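Local coordinates for protein abietadiene synthase, chloroplastic (Abies grandis, PDB 3S9V) that acts as a plastid terpene synthase, a mainly helical enzyme that carries the N-terminal and metal-binding domains of its family, at residues E481-D484 against L485-W489; C523-V526 against Y527-S531. All coordinates share one frame; numbering follows the deposited sequence.

Two local helical contacts illustrate how one secondary structure adapts to its surroundings. Interaction 1 lies on helix 461-491 and is partly buried, with R487 exposed and R486 partly so; interaction 2 lies on helix 521-541 and is largely buried. Their centres are about 11 Å apart, and the helices meet through a salt bridge from E481 to R524, packing of L485 on T528 and K529, and a cation-pi contact of W488 with K529. Chemistry follows place: at 481-489 the guanidinium ends of two arginines lie against side chains of the preceding turn, whereas at 523-531 short hydroxyls return to backbone carbonyls and the one salt bridge between the segments is short.

Interaction 1: E481-D484 against L485-W489; sequences ELQD and LRRWW
R486 lays its guanidinium over L482, with CD2 of the leucine 3.6 Å from NH2 and above one face of the flat group, toward its rim. The arginine chain runs extended from CG to NE, while L482 has CG anti to its backbone N (chi1 180°), which holds CD2 against the guanidinium face. Q483, one residue on, bends at chi2 and brings OE1 to 3.1 Å from R486 NH1, a weak bond between planes 76° apart. The stronger polar partner of R486 is T505, which takes NH2. R487 folds back on the next flank, its NH1 3.6 Å from D484 OD1 but implausibly close to Q483 CB, so its exact placing is doubtful. That carboxylate oxygen stands well out of the guanidinium plane, so the salt bridge rests on charge and not on a directed N-H. Behind these chains L482 O takes a bifurcated pair, from L485 N (3.1 Å) and R486 N (3.0 Å), reached from the same face of its plane. Buried L485 packs on helices 504-514 and 521-541, and L482 on Y508 and F781. Such i to i+3 and i to i+4 pairings belong to the alpha-helices of the helical terpene synthase fold.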
ATOM      1  N   GLU A 481      10.268  25.572  -9.139  1.00 34.71           N
ATOM      2  CA  GLU A 481       9.177  25.678 -10.104  1.00 35.91           C
ATOM      3  C   GLU A 481       8.049  26.573  -9.596  1.00 36.68           C
ATOM      4  O   GLU A 481       7.481  27.381 -10.347  1.00 34.27           O
ATOM      5  CB  GLU A 481       8.615  24.291 -10.418  1.00 34.40           C
ATOM      6  CG  GLU A 481       9.615  23.357 -11.094  1.00 41.54           C
ATOM      7  CD  GLU A 481       9.036  21.979 -11.408  1.00 40.79           C
ATOM      8  OE1 GLU A 481       9.775  21.141 -11.968  1.00 37.99           O
ATOM      9  OE2 GLU A 481       7.851  21.730 -11.098  1.00 35.60           O
ATOM     10  N   LEU A 482       7.726  26.423  -8.316  1.00 36.44           N
ATOM     11  CA  LEU A 482       6.665  27.202  -7.701  1.00 36.87           C
ATOM     12  C   LEU A 482       6.970  28.692  -7.798  1.00 38.51           C
ATOM     13  O   LEU A 482       6.085  29.503  -8.082  1.00 34.93           O
ATOM     14  CB  LEU A 482       6.493  26.800  -6.236  1.00 28.43           C
ATOM     15  CG  LEU A 482       5.400  27.568  -5.497  1.00 31.52           C
ATOM     16  CD1 LEU A 482       4.076  27.338  -6.198  1.00 34.98           C
ATOM     17  CD2 LEU A 482       5.332  27.125  -4.046  1.00 28.76           C
ATOM     18  N   GLN A 483       8.229  29.044  -7.554  1.00 40.89           N
ATOM     19  CA  GLN A 483       8.657  30.432  -7.623  1.00 42.73           C
ATOM     20  C   GLN A 483       8.414  30.975  -9.019  1.00 42.59           C
ATOM     21  O   GLN A 483       7.818  32.043  -9.187  1.00 45.46           O
ATOM     22  CB  GLN A 483      10.144  30.561  -7.278  1.00 44.99           C
ATOM     23  CG  GLN A 483      10.470  30.321  -5.817  1.00 53.08           C
ATOM     24  CD  GLN A 483       9.672  31.217  -4.892  1.00 58.51           C
ATOM     25  OE1 GLN A 483       8.454  31.074  -4.766  1.00 53.74           O
ATOM     26  NE2 GLN A 483      10.355  32.155  -4.241  1.00 63.50           N
ATOM     27  N   ASP A 484       8.865  30.229 -10.021  1.00 38.39           N
ATOM     28  CA  ASP A 484       8.703  30.656 -11.398  1.00 40.64           C
ATOM     29  C   ASP A 484       7.253  30.705 -11.875  1.00 41.30           C
ATOM     30  O   ASP A 484       6.976  31.227 -12.954  1.00 42.25           O
ATOM     31  CB  ASP A 484       9.548  29.775 -12.319  1.00 45.06           C
ATOM     32  CG  ASP A 484      11.039  29.966 -12.088  1.00 59.09           C
ATOM     33  OD1 ASP A 484      11.515  31.122 -12.170  1.00 61.94           O
ATOM     34  OD2 ASP A 484      11.736  28.966 -11.820  1.00 67.78           O
ATOM     35  N   LEU A 485       6.329  30.164 -11.086  1.00 38.07           N
ATOM     36  CA  LEU A 485       4.918  30.222 -11.458  1.00 36.29           C
ATOM     37  C   LEU A 485       4.327  31.452 -10.799  1.00 33.58           C
ATOM     38  O   LEU A 485       3.407  32.078 -11.324  1.00 32.18           O
ATOM     39  CB  LEU A 485       4.157  28.973 -10.995  1.00 32.10           C
ATOM     40  CG  LEU A 485       4.238  27.771 -11.933  1.00 33.77           C
ATOM     41  CD1 LEU A 485       3.574  26.595 -11.283  1.00 29.19           C
ATOM     42  CD2 LEU A 485       3.567  28.096 -13.263  1.00 31.50           C
ATOM     43  N   ARG A 486       4.867  31.790  -9.637  1.00 34.36           N
ATOM     44  CA  ARG A 486       4.408  32.951  -8.900  1.00 38.68           C
ATOM     45  C   ARG A 486       4.848  34.227  -9.605  1.00 40.53           C
ATOM     46  O   ARG A 486       4.200  35.262  -9.478  1.00 40.53           O
ATOM     47  CB  ARG A 486       4.957  32.924  -7.478  1.00 42.88           C
ATOM     48  CG  ARG A 486       4.225  31.983  -6.546  1.00 49.85           C
ATOM     49  CD  ARG A 486       4.967  31.874  -5.229  1.00 61.80           C
ATOM     50  NE  ARG A 486       4.243  31.073  -4.248  1.00 67.48           N
ATOM     51  CZ  ARG A 486       4.764  30.647  -3.103  1.00 72.39           C
ATOM     52  NH1 ARG A 486       6.021  30.944  -2.792  1.00 72.31           N
ATOM     53  NH2 ARG A 486       4.031  29.927  -2.264  1.00 74.39           N
ATOM     54  N   ARG A 487       5.952  34.154 -10.345  1.00 43.68           N
ATOM     55  CA  ARG A 487       6.438  35.321 -11.076  1.00 44.30           C
ATOM     56  C   ARG A 487       5.633  35.484 -12.358  1.00 43.89           C
ATOM     57  O   ARG A 487       5.465  36.594 -12.857  1.00 47.20           O
ATOM     58  CB  ARG A 487       7.924  35.183 -11.408  1.00 46.63           C
ATOM     59  CG  ARG A 487       8.813  35.171 -10.186  1.00 57.50           C
ATOM     60  CD  ARG A 487      10.287  35.244 -10.550  1.00 69.01           C
ATOM     61  NE  ARG A 487      11.120  35.093  -9.361  1.00 74.25           N
ATOM     62  CZ  ARG A 487      11.290  33.945  -8.714  1.00 79.06           C
ATOM     63  NH1 ARG A 487      10.691  32.846  -9.150  1.00 82.23           N
ATOM     64  NH2 ARG A 487      12.041  33.897  -7.621  1.00 81.82           N
ATOM     65  N   TRP A 488       5.139  34.367 -12.885  1.00 40.51           N
ATOM     66  CA  TRP A 488       4.327  34.378 -14.093  1.00 35.09           C
ATOM     67  C   TRP A 488       3.011  35.062 -13.749  1.00 37.79           C
ATOM     68  O   TRP A 488       2.492  35.863 -14.521  1.00 38.52           O
ATOM     69  CB  TRP A 488       4.063  32.947 -14.572  1.00 29.45           C
ATOM     70  CG  TRP A 488       2.838  32.808 -15.442  1.00 33.47           C
ATOM     71  CD1 TRP A 488       2.709  33.180 -16.753  1.00 31.36           C
ATOM     72  CD2 TRP A 488       1.547  32.333 -15.032  1.00 33.89           C
ATOM     73  NE1 TRP A 488       1.417  32.971 -17.181  1.00 36.33           N
ATOM     74  CE2 TRP A 488       0.682  32.454 -16.144  1.00 35.42           C
ATOM     75  CE3 TRP A 488       1.035  31.818 -13.830  1.00 33.46           C
ATOM     76  CZ2 TRP A 488      -0.668  32.082 -16.089  1.00 36.94           C
ATOM     77  CZ3 TRP A 488      -0.310  31.446 -13.775  1.00 27.39           C
ATOM     78  CH2 TRP A 488      -1.144  31.582 -14.899  1.00 35.66           C
ATOM     79  N   TRP A 489       2.479  34.749 -12.574  1.00 39.47           N
ATOM     80  CA  TRP A 489       1.223  35.340 -12.144  1.00 40.77           C
ATOM     81  C   TRP A 489       1.320  36.855 -11.981  1.00 46.99           C
ATOM     82  O   TRP A 489       0.393  37.581 -12.341  1.00 47.72           O
ATOM     83  CB  TRP A 489       0.769  34.699 -10.837  1.00 30.36           C
ATOM     84  CG  TRP A 489      -0.430  35.345 -10.227  1.00 30.62           C
ATOM     85  CD1 TRP A 489      -0.440  36.428  -9.402  1.00 38.72           C
ATOM     86  CD2 TRP A 489      -1.797  34.946 -10.385  1.00 35.94           C
ATOM     87  NE1 TRP A 489      -1.730  36.729  -9.029  1.00 43.89           N
ATOM     88  CE2 TRP A 489      -2.583  35.835  -9.619  1.00 41.80           C
ATOM     89  CE3 TRP A 489      -2.436  33.922 -11.097  1.00 40.15           C
ATOM     90  CZ2 TRP A 489      -3.977  35.732  -9.544  1.00 44.73           C
ATOM     91  CZ3 TRP A 489      -3.821  33.819 -11.023  1.00 41.75           C
ATOM     92  CH2 TRP A 489      -4.575  34.720 -10.250  1.00 45.04           C
TER

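Interaction 2: C523-V526 against Y527-S531; sequences CREV and YTKTS
T528 turns its hydroxyl back on the preceding turn and gives OG1 to R524 O at 2.8 Å, the familiar helical arrangement in which a serine or threonine bonds to the carbonyl four residues earlier. The torsion makes this possible: with chi1 at -60° the oxygen stands beside the residue's own backbone N, and both donors converge on one acceptor. T528 N reaches the same R524 O at 2.9 Å, but from the other face of the carbonyl plane, so the two bonds grip the oxygen from opposite faces.

T530 takes a similar rotamer toward V526 O. T530 N bonds V526 O at an ordinary 3.0 Å, whereas the hydroxyl comes so close that its exact length is doubtful. V526 and T530 lie side by side and point the same way, with CG1 of the valine 3.7 Å from OG1.

On another side of the helix E525 and K529 make the charged pair. E525 has CG anti to its backbone N (chi1 -179°) and an extended chain, which sends the carboxylate out from the helix; K529 has CG beside its backbone N (chi1 -76°) and is extended to NZ, reaching back along the helix to meet the oxygen. K529 NZ makes a salt bridge to E525 OE2 at 2.7 Å, from above the carboxylate plane. K522 is a second cationic partner of the glutamate, at OE1, and K529 also makes a cation-pi contact with W488 of helix 461-491.

Y527 directs its ring away from these pairs, toward helices 504-514 and 641-648, and its OH bonds to T750; its CB stays 3.1 Å from C523 O. One turn on, S531 repeats the hydroxyl motif: OG donates to Y527 O at 2.8 Å from above the carbonyl plane, while S531 N arrives at the same oxygen from the opposite face.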
ATOM      1  N   CYS A 523       5.188  19.776 -17.904  1.00 24.71           N
ATOM      2  CA  CYS A 523       3.804  19.331 -17.797  1.00 23.91           C
ATOM      3  C   CYS A 523       3.193  19.944 -16.541  1.00 21.57           C
ATOM      4  O   CYS A 523       2.030  20.337 -16.542  1.00 25.86           O
ATOM      5  CB  CYS A 523       3.733  17.798 -17.727  1.00 30.04           C
ATOM      6  SG  CYS A 523       2.046  17.102 -17.718  1.00 25.30           S
ATOM      7  N   ARG A 524       3.978  20.030 -15.471  1.00 19.33           N
ATOM      8  CA  ARG A 524       3.493  20.614 -14.222  1.00 20.41           C
ATOM      9  C   ARG A 524       3.152  22.097 -14.404  1.00 26.07           C
ATOM     10  O   ARG A 524       2.137  22.595 -13.889  1.00 22.33           O
ATOM     11  CB  ARG A 524       4.552  20.487 -13.123  1.00 18.95           C
ATOM     12  CG  ARG A 524       4.685  19.103 -12.518  1.00 17.12           C
ATOM     13  CD  ARG A 524       5.441  19.185 -11.202  1.00 19.43           C
ATOM     14  NE  ARG A 524       6.878  19.373 -11.397  1.00 23.36           N
ATOM     15  CZ  ARG A 524       7.704  18.417 -11.816  1.00 23.52           C
ATOM     16  NH1 ARG A 524       7.240  17.200 -12.084  1.00 18.01           N
ATOM     17  NH2 ARG A 524       8.998  18.673 -11.960  1.00 20.68           N
ATOM     18  N   GLU A 525       4.015  22.796 -15.139  1.00 24.67           N
ATOM     19  CA  GLU A 525       3.839  24.222 -15.385  1.00 26.56           C
ATOM     20  C   GLU A 525       2.552  24.467 -16.161  1.00 23.35           C
ATOM     21  O   GLU A 525       1.697  25.250 -15.739  1.00 22.47           O
ATOM     22  CB  GLU A 525       5.032  24.773 -16.178  1.00 31.26           C
ATOM     23  CG  GLU A 525       4.972  26.267 -16.470  1.00 38.58           C
ATOM     24  CD  GLU A 525       5.840  26.658 -17.663  1.00 45.83           C
ATOM     25  OE1 GLU A 525       7.028  26.271 -17.690  1.00 50.82           O
ATOM     26  OE2 GLU A 525       5.334  27.352 -18.574  1.00 46.06           O
ATOM     27  N   VAL A 526       2.420  23.786 -17.293  1.00 16.85           N
ATOM     28  CA  VAL A 526       1.248  23.937 -18.137  1.00 18.54           C
ATOM     29  C   VAL A 526      -0.028  23.472 -17.441  1.00 16.86           C
ATOM     30  O   VAL A 526      -1.095  24.010 -17.684  1.00 16.71           O
ATOM     31  CB  VAL A 526       1.419  23.173 -19.466  1.00 19.02           C
ATOM     32  CG1 VAL A 526       0.184  23.360 -20.335  1.00 16.13           C
ATOM     33  CG2 VAL A 526       2.663  23.679 -20.197  1.00 21.12           C
ATOM     34  N   TYR A 527       0.096  22.480 -16.571  1.00 20.02           N
ATOM     35  CA  TYR A 527      -1.048  21.955 -15.833  1.00 22.92           C
ATOM     36  C   TYR A 527      -1.527  23.059 -14.890  1.00 21.78           C
ATOM     37  O   TYR A 527      -2.719  23.352 -14.793  1.00 21.48           O
ATOM     38  CB  TYR A 527      -0.615  20.717 -15.030  1.00 24.34           C
ATOM     39  CG  TYR A 527      -1.730  19.957 -14.360  1.00 18.84           C
ATOM     40  CD1 TYR A 527      -2.478  20.529 -13.337  1.00 20.30           C
ATOM     41  CD2 TYR A 527      -2.033  18.652 -14.749  1.00 21.66           C
ATOM     42  CE1 TYR A 527      -3.502  19.821 -12.714  1.00 12.63           C
ATOM     43  CE2 TYR A 527      -3.047  17.938 -14.136  1.00 19.67           C
ATOM     44  CZ  TYR A 527      -3.780  18.527 -13.117  1.00 21.40           C
ATOM     45  OH  TYR A 527      -4.788  17.813 -12.503  1.00 17.37           O
ATOM     46  N   THR A 528      -0.571  23.673 -14.207  1.00 20.28           N
ATOM     47  CA  THR A 528      -0.858  24.739 -13.264  1.00 18.61           C
ATOM     48  C   THR A 528      -1.480  25.973 -13.917  1.00 20.00           C
ATOM     49  O   THR A 528      -2.471  26.512 -13.415  1.00 19.74           O
ATOM     50  CB  THR A 528       0.423  25.150 -12.532  1.00 21.35           C
ATOM     51  OG1 THR A 528       0.946  24.013 -11.831  1.00 15.79           O
ATOM     52  CG2 THR A 528       0.140  26.289 -11.555  1.00 13.45           C
ATOM     53  N   LYS A 529      -0.901  26.426 -15.024  1.00 20.00           N
ATOM     54  CA  LYS A 529      -1.428  27.595 -15.716  1.00 20.47           C
ATOM     55  C   LYS A 529      -2.818  27.322 -16.266  1.00 22.58           C
ATOM     56  O   LYS A 529      -3.725  28.142 -16.124  1.00 21.87           O
ATOM     57  CB  LYS A 529      -0.486  28.022 -16.840  1.00 18.16           C
ATOM     58  CG  LYS A 529       0.757  28.741 -16.321  1.00 23.63           C
ATOM     59  CD  LYS A 529       1.795  28.951 -17.407  1.00 27.95           C
ATOM     60  CE  LYS A 529       3.043  29.614 -16.831  1.00 27.23           C
ATOM     61  NZ  LYS A 529       4.146  29.708 -17.830  1.00 32.54           N
ATOM     62  N   THR A 530      -2.988  26.158 -16.881  1.00 21.45           N
ATOM     63  CA  THR A 530      -4.276  25.790 -17.443  1.00 20.80           C
ATOM     64  C   THR A 530      -5.347  25.660 -16.361  1.00 18.59           C
ATOM     65  O   THR A 530      -6.472  26.110 -16.551  1.00 17.10           O
ATOM     66  CB  THR A 530      -4.174  24.478 -18.227  1.00 21.45           C
ATOM     67  OG1 THR A 530      -3.054  24.554 -19.123  1.00 19.61           O
ATOM     68  CG2 THR A 530      -5.433  24.256 -19.037  1.00 12.78           C
ATOM     69  N   SER A 531      -5.000  25.055 -15.227  1.00 19.32           N
ATOM     70  CA  SER A 531      -5.954  24.907 -14.127  1.00 22.04           C
ATOM     71  C   SER A 531      -6.343  26.279 -13.590  1.00 25.93           C
ATOM     72  O   SER A 531      -7.518  26.551 -13.345  1.00 28.54           O
ATOM     73  CB  SER A 531      -5.354  24.083 -12.986  1.00 23.02           C
ATOM     74  OG  SER A 531      -5.052  22.770 -13.407  1.00 42.43           O
TER